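Local coordinates for protein TP_0956 (PDB 3U64) that probably acts as the T-component lipoprotein of a TRAP transporter in Treponema pallidum, with a helical, TPR-related fold suited to protein-protein interaction, at residues 285-288 with 289-292; 276-279 with 280-284; 245-248 with 249-253; 257-260 with 261-265. One frame throughout, in Å; residues are numbered along the deposited sequence.

Contact 1 (285-288 with 289-292); sequences QKRA and RWLK. With SO4 (sulfate ion), chain B.
Arg287 and Trp290 illustrate how a cationic side chain can settle beside an aromatic one on the next turn of a helix. The two lie alongside each other and point the same way, their guanidinium and indole planes only 25° apart. The approach is oblique, with Arg287 NH1 3.4 Å from Trp290 CE3. Both first torsions place CG opposite the backbone N, but the Arg287 chain then bends at its second torsion (117°), carrying its end back toward the indole although its CB leads away. Beyond the pair, His294 stacks on the indole and the ring of Tyr90 meets it.

The backbone beneath is regular alpha-helix, part of helix 278-293 in the all-helical, TPR-related fold of this T-component. Its i to i+4 bonds include Leu291 N to Arg287 O at 3.0 Å.

On another side of the same turn, Arg289 folds back toward Gln285, its first torsion unusual at -118° and its chain bent again at the third. The carbonyl oxygen of Gln285 lies above the centre of one guanidinium face, 3.8 Å from Arg289 CZ. At the edge, Arg289 NH1 gives a hydrogen bond at 2.6 Å to O1 of a sulfate ion, probably from the crystallisation liquor, while Arg289 NH2 donates to a water at 3.0 Å. That water in turn donates to Gln285 OE1 at 2.9 Å, bridging amide and guanidinium groups whose planes are steeply inclined. Gln285 NE2 turns to the carbonyl oxygens of Ala266 and Ile269, and Lys286 CE adds an aliphatic flank to the sulfate, 3.5 Å from its O3.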
loop_
_atom_site.group_PDB
_atom_site.type_symbol
_atom_site.label_atom_id
_atom_site.label_comp_id
_atom_site.label_asym_id
_atom_site.label_seq_id
_atom_site.Cartn_x
_atom_site.Cartn_y
_atom_site.Cartn_z
ATOM N N GLN A 285 -8.663 20.881 -6.697
ATOM C CA GLN A 285 -8.207 22.120 -6.085
ATOM C C GLN A 285 -6.683 22.145 -5.892
ATOM O O GLN A 285 -6.068 23.197 -6.036
ATOM C CB GLN A 285 -8.978 22.424 -4.800
ATOM C CG GLN A 285 -10.458 22.648 -5.070
ATOM C CD GLN A 285 -11.201 23.176 -3.862
ATOM O OE1 GLN A 285 -10.989 22.722 -2.740
ATOM N NE2 GLN A 285 -12.088 24.139 -4.090
ATOM N N LYS A 286 -6.082 20.995 -5.581
ATOM C CA LYS A 286 -4.620 20.887 -5.581
ATOM C C LYS A 286 -4.054 21.296 -6.932
ATOM O O LYS A 286 -3.054 22.005 -7.002
ATOM C CB LYS A 286 -4.154 19.461 -5.282
ATOM C CG LYS A 286 -4.269 19.040 -3.845
ATOM C CD LYS A 286 -3.437 17.791 -3.586
ATOM C CE LYS A 286 -1.942 18.068 -3.766
ATOM N NZ LYS A 286 -1.090 16.882 -3.435
ATOM N N ARG A 287 -4.694 20.839 -8.008
ATOM C CA ARG A 287 -4.247 21.187 -9.350
ATOM C C ARG A 287 -4.369 22.700 -9.673
ATOM O O ARG A 287 -3.466 23.287 -10.256
ATOM C CB ARG A 287 -4.991 20.354 -10.388
ATOM C CG ARG A 287 -4.604 20.698 -11.804
ATOM C CD ARG A 287 -3.963 19.526 -12.514
ATOM N NE ARG A 287 -3.599 19.899 -13.879
ATOM C CZ ARG A 287 -2.361 20.172 -14.276
ATOM N NH1 ARG A 287 -1.350 20.095 -13.418
ATOM N NH2 ARG A 287 -2.132 20.512 -15.538
ATOM N N ALA A 288 -5.487 23.318 -9.294
ATOM C CA ALA A 288 -5.688 24.754 -9.476
ATOM C C ALA A 288 -4.683 25.577 -8.657
ATOM O O ALA A 288 -4.151 26.567 -9.134
ATOM C CB ALA A 288 -7.133 25.146 -9.104
ATOM N N ARG A 289 -4.422 25.157 -7.430
ATOM C CA ARG A 289 -3.378 25.791 -6.627
ATOM C C ARG A 289 -2.013 25.743 -7.329
ATOM O O ARG A 289 -1.273 26.731 -7.342
ATOM C CB ARG A 289 -3.276 25.109 -5.268
ATOM C CG ARG A 289 -3.580 26.007 -4.094
ATOM C CD ARG A 289 -3.889 25.188 -2.848
ATOM N NE ARG A 289 -5.327 25.173 -2.574
ATOM C CZ ARG A 289 -6.045 24.082 -2.300
ATOM N NH1 ARG A 289 -5.471 22.885 -2.250
ATOM N NH2 ARG A 289 -7.345 24.192 -2.067
ATOM N N TRP A 290 -1.679 24.596 -7.913
ATOM C CA TRP A 290 -0.413 24.461 -8.634
ATOM C C TRP A 290 -0.354 25.379 -9.864
ATOM O O TRP A 290 0.643 26.047 -10.103
ATOM C CB TRP A 290 -0.219 23.016 -9.057
ATOM C CG TRP A 290 1.040 22.751 -9.793
ATOM C CD1 TRP A 290 2.261 22.477 -9.252
ATOM C CD2 TRP A 290 1.206 22.689 -11.214
ATOM N NE1 TRP A 290 3.182 22.261 -10.249
ATOM C CE2 TRP A 290 2.561 22.390 -11.464
ATOM C CE3 TRP A 290 0.342 22.866 -12.300
ATOM C CZ2 TRP A 290 3.075 22.263 -12.760
ATOM C CZ3 TRP A 290 0.855 22.747 -13.590
ATOM C CH2 TRP A 290 2.208 22.445 -13.808
ATOM N N LEU A 291 -1.429 25.396 -10.641
ATOM C CA LEU A 291 -1.519 26.280 -11.795
ATOM C C LEU A 291 -1.276 27.731 -11.394
ATOM O O LEU A 291 -0.469 28.419 -12.021
ATOM C CB LEU A 291 -2.872 26.130 -12.491
ATOM C CG LEU A 291 -3.064 24.860 -13.325
ATOM C CD1 LEU A 291 -4.521 24.691 -13.729
ATOM C CD2 LEU A 291 -2.156 24.882 -14.558
ATOM N N LYS A 292 -1.961 28.192 -10.347
ATOM C CA LYS A 292 -1.750 29.557 -9.862
ATOM C C LYS A 292 -0.283 29.808 -9.488
ATOM O O LYS A 292 0.295 30.822 -9.882
ATOM C CB LYS A 292 -2.674 29.907 -8.691
ATOM C CG LYS A 292 -4.119 30.123 -9.093
ATOM C CD LYS A 292 -4.916 30.737 -7.979
ATOM C CE LYS A 292 -4.765 32.250 -7.960
ATOM N NZ LYS A 292 -5.516 32.927 -9.067
HETATM S S SO4 B . -1.664 21.963 -1.641
HETATM O O1 SO4 B . -2.918 22.706 -1.695
HETATM O O2 SO4 B . -1.800 20.866 -0.683
HETATM O O3 SO4 B . -1.378 21.435 -2.971
HETATM O O4 SO4 B . -0.576 22.846 -1.228
HETATM O O HOH W 1 -8.719 21.647 -1.291
#

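Contact 2 (276-279 with 280-284); sequences HNKL and LVILS
Asn277 opens the helix that Val281 continues, a worked example of how a helix can start without help from its N-cap side chain. The segment begins helix 278-293 of the TPR-related, all-helical fold. Asn277 holds the N-cap position in a left-handed backbone conformation (phi 56°), yet its amide makes no capping bond. Its backbone oxygen does take part, accepting a nearly straight bond from Val281 N at 3.1 Å. On the N-terminal side the carboxylate of Glu37 accepts from the backbone N atoms of both Asn277 and Lys278, supplying acceptors where a helix has no preceding turn.

Lys278 comes next. Its oxygen receives Ile282 N at 3.0 Å, and Ile282 CG1 also sits against that oxygen. Lys278 CB leads away from the following turn, and its NZ forms a salt bridge with Glu272.

Leu279, the last of the four, carries most of the apolar contact. Its oxygen accepts from Leu283 N at 3.0 Å, and the two leucine side chains run across one another at a slant. With CG anti to the backbone N (chi1 176°), Leu279 turns its branch toward helix 41-61, where it packs on Leu41 and Val44. Leu283 also reaches Leu41, while Leu280 packs on Met78 of helix 66-89. Leu280 CD1 approaches Leu279 CB at 4.1 Å, and Leu283 CD1 comes to 4.2 Å from Leu279 CG.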
loop_
_atom_site.group_PDB
_atom_site.type_symbol
_atom_site.label_atom_id
_atom_site.label_comp_id
_atom_site.label_asym_id
_atom_site.label_seq_id
_atom_site.Cartn_x
_atom_site.Cartn_y
_atom_site.Cartn_z
ATOM N N HIS A 276 -21.272 15.413 -3.383
ATOM C CA HIS A 276 -20.524 14.177 -3.536
ATOM C C HIS A 276 -19.197 14.435 -4.241
ATOM O O HIS A 276 -18.908 15.569 -4.632
ATOM C CB HIS A 276 -21.355 13.116 -4.272
ATOM C CG HIS A 276 -21.589 13.427 -5.715
ATOM N ND1 HIS A 276 -21.767 14.712 -6.182
ATOM C CD2 HIS A 276 -21.659 12.620 -6.802
ATOM C CE1 HIS A 276 -21.937 14.684 -7.493
ATOM N NE2 HIS A 276 -21.879 13.427 -7.892
ATOM N N ASN A 277 -18.394 13.380 -4.380
ATOM C CA ASN A 277 -17.049 13.463 -4.960
ATOM C C ASN A 277 -16.109 14.455 -4.286
ATOM O O ASN A 277 -15.229 15.042 -4.923
ATOM C CB ASN A 277 -17.109 13.676 -6.477
ATOM C CG ASN A 277 -17.536 12.408 -7.220
ATOM O OD1 ASN A 277 -17.422 11.302 -6.690
ATOM N ND2 ASN A 277 -18.028 12.566 -8.444
ATOM N N LYS A 278 -16.277 14.620 -2.982
ATOM C CA LYS A 278 -15.331 15.424 -2.222
ATOM C C LYS A 278 -13.879 15.100 -2.606
ATOM O O LYS A 278 -13.052 16.002 -2.762
ATOM C CB LYS A 278 -15.546 15.260 -0.710
ATOM C CG LYS A 278 -14.806 16.310 0.106
ATOM C CD LYS A 278 -14.574 15.883 1.550
ATOM C CE LYS A 278 -15.846 15.844 2.349
ATOM N NZ LYS A 278 -15.598 15.325 3.721
ATOM N N LEU A 279 -13.556 13.823 -2.785
ATOM C CA LEU A 279 -12.180 13.462 -3.127
ATOM C C LEU A 279 -11.716 14.125 -4.437
ATOM O O LEU A 279 -10.632 14.691 -4.519
ATOM C CB LEU A 279 -12.018 11.946 -3.212
ATOM C CG LEU A 279 -10.629 11.461 -3.670
ATOM C CD1 LEU A 279 -9.540 11.815 -2.676
ATOM C CD2 LEU A 279 -10.622 9.967 -3.938
ATOM N N LEU A 280 -12.540 14.059 -5.469
ATOM C CA LEU A 280 -12.144 14.634 -6.749
ATOM C C LEU A 280 -12.004 16.162 -6.665
ATOM O O LEU A 280 -11.074 16.732 -7.227
ATOM C CB LEU A 280 -13.122 14.217 -7.850
ATOM C CG LEU A 280 -12.929 12.781 -8.360
ATOM C CD1 LEU A 280 -13.005 11.763 -7.235
ATOM C CD2 LEU A 280 -13.945 12.437 -9.446
ATOM N N VAL A 281 -12.912 16.812 -5.938
ATOM C CA VAL A 281 -12.806 18.249 -5.689
ATOM C C VAL A 281 -11.467 18.611 -5.031
ATOM O O VAL A 281 -10.783 19.543 -5.477
ATOM C CB VAL A 281 -14.006 18.750 -4.841
ATOM C CG1 VAL A 281 -13.782 20.189 -4.343
ATOM C CG2 VAL A 281 -15.299 18.634 -5.655
ATOM N N ILE A 282 -11.095 17.867 -3.985
ATOM C CA ILE A 282 -9.795 18.037 -3.323
ATOM C C ILE A 282 -8.652 17.906 -4.311
ATOM O O ILE A 282 -7.701 18.696 -4.275
ATOM C CB ILE A 282 -9.522 16.981 -2.208
ATOM C CG1 ILE A 282 -10.598 17.016 -1.121
ATOM C CG2 ILE A 282 -8.105 17.179 -1.604
ATOM C CD1 ILE A 282 -10.725 18.326 -0.481
ATOM N N LEU A 283 -8.734 16.890 -5.177
ATOM C CA LEU A 283 -7.699 16.669 -6.196
ATOM C C LEU A 283 -7.628 17.847 -7.163
ATOM O O LEU A 283 -6.558 18.397 -7.409
ATOM C CB LEU A 283 -7.926 15.352 -6.965
ATOM C CG LEU A 283 -7.544 14.058 -6.236
ATOM C CD1 LEU A 283 -8.250 12.848 -6.841
ATOM C CD2 LEU A 283 -6.023 13.847 -6.200
ATOM N N SER A 284 -8.782 18.249 -7.683
ATOM C CA SER A 284 -8.838 19.375 -8.602
ATOM C C SER A 284 -8.355 20.667 -7.964
ATOM O O SER A 284 -7.701 21.474 -8.612
ATOM C CB SER A 284 -10.245 19.557 -9.145
ATOM O OG SER A 284 -10.553 18.492 -10.016
#

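Contact 3 (245-248 with 249-253); sequences YADA and LCIPL
The Tyr245 ring meets two residues of the next turn, Leu249 and Cys250, which approach it obliquely at different ring atoms. Leu249 runs across the tyrosine at about a right angle, its CD1 methyl 3.8 Å from Tyr245 CD1. Cys250 comes nearer the other side of the ring's long axis, its SG 3.5 Å from Tyr245 CE2. Both partners stand on the same side of the ring plane. The sulfur is 37° off the ring normal, an oblique sulfur-aromatic contact. Tyr245 CG lies opposite the backbone N (chi1 -173°) whereas Cys250 SG lies beside its own backbone N (chi1 -72°), and these two choices bring ring and sulfur together.

The backbone explains why a residue five positions on can join the pair. The C-terminal part of helix 240-250 widens into a pi-type turn, a local expansion within this TPR-related helical fold. Tyr245 O accepts from Cys250 N at 2.9 Å, nearly end-on, and also from Leu249 N at 3.3 Å, which comes from well above the carbonyl plane. The bond from Ile251 N to Ala246 O is weak.

Asp247 and Ile251 lie side by side, pointing the same way, with Asp247 OD1 3.4 Å from Ile251 CD1. Behind them the Pro252 ring sits against Ala248 O, its CG 3.0 Å away. Around the outside, Phe227 meets the tyrosine ring and Phe259 packs on Ala246 and Cys250.

Since proline has no backbone N-H to offer, Pro252 cannot give Ala248 O the i to i+4 bond of a regular helix, and that oxygen meets ring carbons instead.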
loop_
_atom_site.group_PDB
_atom_site.type_symbol
_atom_site.label_atom_id
_atom_site.label_comp_id
_atom_site.label_asym_id
_atom_site.label_seq_id
_atom_site.Cartn_x
_atom_site.Cartn_y
_atom_site.Cartn_z
ATOM N N TYR A 245 -11.367 25.766 -18.297
ATOM C CA TYR A 245 -11.393 27.096 -18.902
ATOM C C TYR A 245 -10.023 27.769 -18.827
ATOM O O TYR A 245 -9.514 28.285 -19.827
ATOM C CB TYR A 245 -12.444 27.977 -18.230
ATOM C CG TYR A 245 -12.634 29.305 -18.921
ATOM C CD1 TYR A 245 -13.287 29.381 -20.148
ATOM C CD2 TYR A 245 -12.154 30.487 -18.357
ATOM C CE1 TYR A 245 -13.459 30.596 -20.799
ATOM C CE2 TYR A 245 -12.320 31.712 -18.999
ATOM C CZ TYR A 245 -12.978 31.757 -20.223
ATOM O OH TYR A 245 -13.159 32.953 -20.881
ATOM N N ALA A 246 -9.413 27.730 -17.648
ATOM C CA ALA A 246 -8.119 28.385 -17.428
ATOM C C ALA A 246 -6.991 27.729 -18.226
ATOM O O ALA A 246 -6.208 28.397 -18.894
ATOM C CB ALA A 246 -7.771 28.388 -15.935
ATOM N N ASP A 247 -6.940 26.410 -18.152
ATOM C CA ASP A 247 -5.825 25.627 -18.651
ATOM C C ASP A 247 -5.880 25.374 -20.160
ATOM O O ASP A 247 -4.893 25.571 -20.872
ATOM C CB ASP A 247 -5.801 24.300 -17.895
ATOM C CG ASP A 247 -4.541 23.508 -18.135
ATOM O OD1 ASP A 247 -3.507 24.125 -18.452
ATOM O OD2 ASP A 247 -4.583 22.268 -17.985
ATOM N N ALA A 248 -7.034 24.932 -20.645
ATOM C CA ALA A 248 -7.189 24.598 -22.060
ATOM C C ALA A 248 -7.415 25.825 -22.948
ATOM O O ALA A 248 -6.956 25.863 -24.090
ATOM C CB ALA A 248 -8.322 23.592 -22.247
ATOM N N LEU A 249 -8.118 26.823 -22.417
ATOM C CA LEU A 249 -8.544 27.966 -23.218
ATOM C C LEU A 249 -7.781 29.254 -22.919
ATOM O O LEU A 249 -7.396 29.972 -23.837
ATOM C CB LEU A 249 -10.039 28.219 -23.048
ATOM C CG LEU A 249 -11.018 27.093 -23.400
ATOM C CD1 LEU A 249 -12.445 27.602 -23.347
ATOM C CD2 LEU A 249 -10.726 26.513 -24.776
ATOM N N CYS A 250 -7.585 29.567 -21.642
ATOM C CA CYS A 250 -6.933 30.826 -21.292
ATOM C C CYS A 250 -5.456 30.817 -21.625
ATOM O O CYS A 250 -4.929 31.798 -22.141
ATOM C CB CYS A 250 -7.168 31.194 -19.830
ATOM S SG CYS A 250 -8.878 31.711 -19.539
ATOM N N ILE A 251 -4.789 29.699 -21.368
ATOM C CA ILE A 251 -3.352 29.645 -21.607
ATOM C C ILE A 251 -2.952 29.830 -23.080
ATOM O O ILE A 251 -2.110 30.675 -23.386
ATOM C CB ILE A 251 -2.741 28.364 -21.063
ATOM C CG1 ILE A 251 -2.817 28.358 -19.536
ATOM C CG2 ILE A 251 -1.290 28.244 -21.536
ATOM C CD1 ILE A 251 -2.135 27.159 -18.914
ATOM N N PRO A 252 -3.542 29.038 -23.995
ATOM C CA PRO A 252 -3.162 29.198 -25.406
ATOM C C PRO A 252 -3.492 30.595 -25.945
ATOM O O PRO A 252 -2.796 31.085 -26.832
ATOM C CB PRO A 252 -4.008 28.138 -26.123
ATOM C CG PRO A 252 -4.414 27.167 -25.043
ATOM C CD PRO A 252 -4.562 27.990 -23.814
ATOM N N LEU A 253 -4.536 31.222 -25.410
ATOM C CA LEU A 253 -4.959 32.554 -25.850
ATOM C C LEU A 253 -4.331 33.704 -25.045
ATOM O O LEU A 253 -4.708 34.870 -25.217
ATOM C CB LEU A 253 -6.477 32.670 -25.769
ATOM C CG LEU A 253 -7.304 32.166 -26.950
ATOM C CD1 LEU A 253 -6.902 30.760 -27.348
ATOM C CD2 LEU A 253 -8.788 32.235 -26.609
#

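Contact 4 (257-260 with 261-265); sequences AGFD and EALDR
Leu263 CD1 rests over one face of the Phe259 ring, the first shell of this contact. The methyl is 3.7 Å from the ring centroid and 25° off the normal, a CH-pi contact displaced toward the rim, with Phe259 CE2 and CZ its nearest neighbours, CE2 at 3.4 Å. The leucine reaches the face because its CG stands beside the backbone N (chi1 -61°) and its chain then extends to CD1. The phenyl has a different setting, CG anti to N (chi1 174°), and stands out from the helix, while the leucine leans back along it.

One step out, main-chain bonds fix the spacing of the two residues. Leu263 N donates to Phe259 O at 3.1 Å, and Leu263 CG also lies close to that oxygen. One residue earlier, Ala262 N donates to Gly258 O at 2.9 Å, while the Ala262 methyl packs on the same oxygen. At the start of this run, Asn255 OD1 accepts from Gly258 N.

Farther out, neighbouring helices pack round the phenyl-leucine pair within the TPR-related bundle. Ala246 and Cys250 of helix 240-250 and Leu291 of helix 278-293 pack on Phe259, and Phe299 meets its ring edge-to-face. Leu263 is packed against Ala288.

Asp260 and Asp264 flank the pair, Asp260 OD1 lying at the edge of the Phe259 ring. Asp260 OD1 and Asp264 OD1 remain 6.0 Å apart, and both form salt bridges to Lys292 NZ. A single ammonium group shared in this way probably offsets the mutual repulsion of two carboxylates and ties this helix to the next.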
loop_
_atom_site.group_PDB
_atom_site.type_symbol
_atom_site.label_atom_id
_atom_site.label_comp_id
_atom_site.label_asym_id
_atom_site.label_seq_id
_atom_site.Cartn_x
_atom_site.Cartn_y
_atom_site.Cartn_z
ATOM N N ALA A 257 -5.823 37.305 -17.198
ATOM C CA ALA A 257 -6.958 37.770 -16.404
ATOM C C ALA A 257 -7.987 36.665 -16.170
ATOM O O ALA A 257 -8.306 36.349 -15.030
ATOM C CB ALA A 257 -7.618 38.965 -17.071
ATOM N N GLY A 258 -8.500 36.083 -17.252
ATOM C CA GLY A 258 -9.476 35.005 -17.172
ATOM C C GLY A 258 -8.956 33.765 -16.459
ATOM O O GLY A 258 -9.659 33.159 -15.655
ATOM N N PHE A 259 -7.717 33.395 -16.763
ATOM C CA PHE A 259 -7.013 32.322 -16.070
ATOM C C PHE A 259 -7.145 32.498 -14.542
ATOM O O PHE A 259 -7.594 31.587 -13.841
ATOM C CB PHE A 259 -5.548 32.320 -16.549
ATOM C CG PHE A 259 -4.625 31.348 -15.817
ATOM C CD1 PHE A 259 -4.342 30.096 -16.351
ATOM C CD2 PHE A 259 -3.992 31.721 -14.633
ATOM C CE1 PHE A 259 -3.475 29.222 -15.709
ATOM C CE2 PHE A 259 -3.124 30.849 -13.982
ATOM C CZ PHE A 259 -2.866 29.596 -14.521
ATOM N N ASP A 260 -6.797 33.679 -14.040
ATOM C CA ASP A 260 -6.816 33.941 -12.597
ATOM C C ASP A 260 -8.215 33.868 -11.991
ATOM O O ASP A 260 -8.423 33.157 -11.009
ATOM C CB ASP A 260 -6.144 35.282 -12.257
ATOM C CG ASP A 260 -4.622 35.167 -12.129
ATOM O OD1 ASP A 260 -4.128 34.080 -11.748
ATOM O OD2 ASP A 260 -3.922 36.170 -12.401
ATOM N N GLU A 261 -9.166 34.591 -12.576
ATOM C CA GLU A 261 -10.562 34.512 -12.144
ATOM C C GLU A 261 -11.068 33.074 -12.106
ATOM O O GLU A 261 -11.697 32.654 -11.139
ATOM C CB GLU A 261 -11.468 35.313 -13.078
ATOM C CG GLU A 261 -11.320 36.824 -12.984
ATOM C CD GLU A 261 -12.268 37.575 -13.926
ATOM O OE1 GLU A 261 -13.042 36.924 -14.668
ATOM O OE2 GLU A 261 -12.237 38.824 -13.916
ATOM N N ALA A 262 -10.821 32.327 -13.175
ATOM C CA ALA A 262 -11.368 30.983 -13.285
ATOM C C ALA A 262 -10.857 30.114 -12.143
ATOM O O ALA A 262 -11.633 29.391 -11.496
ATOM C CB ALA A 262 -11.029 30.370 -14.636
ATOM N N LEU A 263 -9.556 30.201 -11.882
ATOM C CA LEU A 263 -8.945 29.416 -10.805
ATOM C C LEU A 263 -9.381 29.899 -9.425
ATOM O O LEU A 263 -9.476 29.109 -8.480
ATOM C CB LEU A 263 -7.422 29.427 -10.910
ATOM C CG LEU A 263 -6.863 28.834 -12.207
ATOM C CD1 LEU A 263 -5.333 28.927 -12.246
ATOM C CD2 LEU A 263 -7.325 27.393 -12.374
ATOM N N ASP A 264 -9.649 31.192 -9.304
ATOM C CA ASP A 264 -10.194 31.701 -8.048
ATOM C C ASP A 264 -11.579 31.105 -7.817
ATOM O O ASP A 264 -11.947 30.772 -6.693
ATOM C CB ASP A 264 -10.265 33.223 -8.048
ATOM C CG ASP A 264 -8.922 33.869 -7.746
ATOM O OD1 ASP A 264 -8.013 33.164 -7.261
ATOM O OD2 ASP A 264 -8.781 35.086 -7.991
ATOM N N ARG A 265 -12.344 30.965 -8.890
ATOM C CA ARG A 265 -13.630 30.293 -8.792
ATOM C C ARG A 265 -13.483 28.809 -8.417
ATOM O O ARG A 265 -14.203 28.331 -7.552
ATOM C CB ARG A 265 -14.450 30.497 -10.063
ATOM C CG ARG A 265 -14.968 31.921 -10.175
ATOM C CD ARG A 265 -15.954 32.088 -11.304
ATOM N NE ARG A 265 -15.281 32.136 -12.596
ATOM C CZ ARG A 265 -15.271 33.195 -13.402
ATOM N NH1 ARG A 265 -15.912 34.309 -13.057
ATOM N NH2 ARG A 265 -14.622 33.131 -14.560
#

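How the contacts relate
The four contacts lie on three successive helices, contacts 1 and 2 sharing helix 278-293. Contacts 3 and 4 have centres about 10 Å apart and meet through apolar packing, with Ala246 CB 3.7 Å from Leu263 CD2. Contact 4 joins contact 1 over about 11 Å between centres: Lys292 NZ lies 3.1 Å from Asp264 OD1, and Lys292 CG 3.6 Å from Leu263 CD1. Contacts 1 and 3 touch more lightly, through a weak, long ion pair between Arg287 NH2 and Asp247 OD2, with a second sulfate, probably also from the crystallisation liquor, about 5 Å from the Arg287 side chain. Contact 2 stays about 7 Å from contact 4 at the nearest atoms.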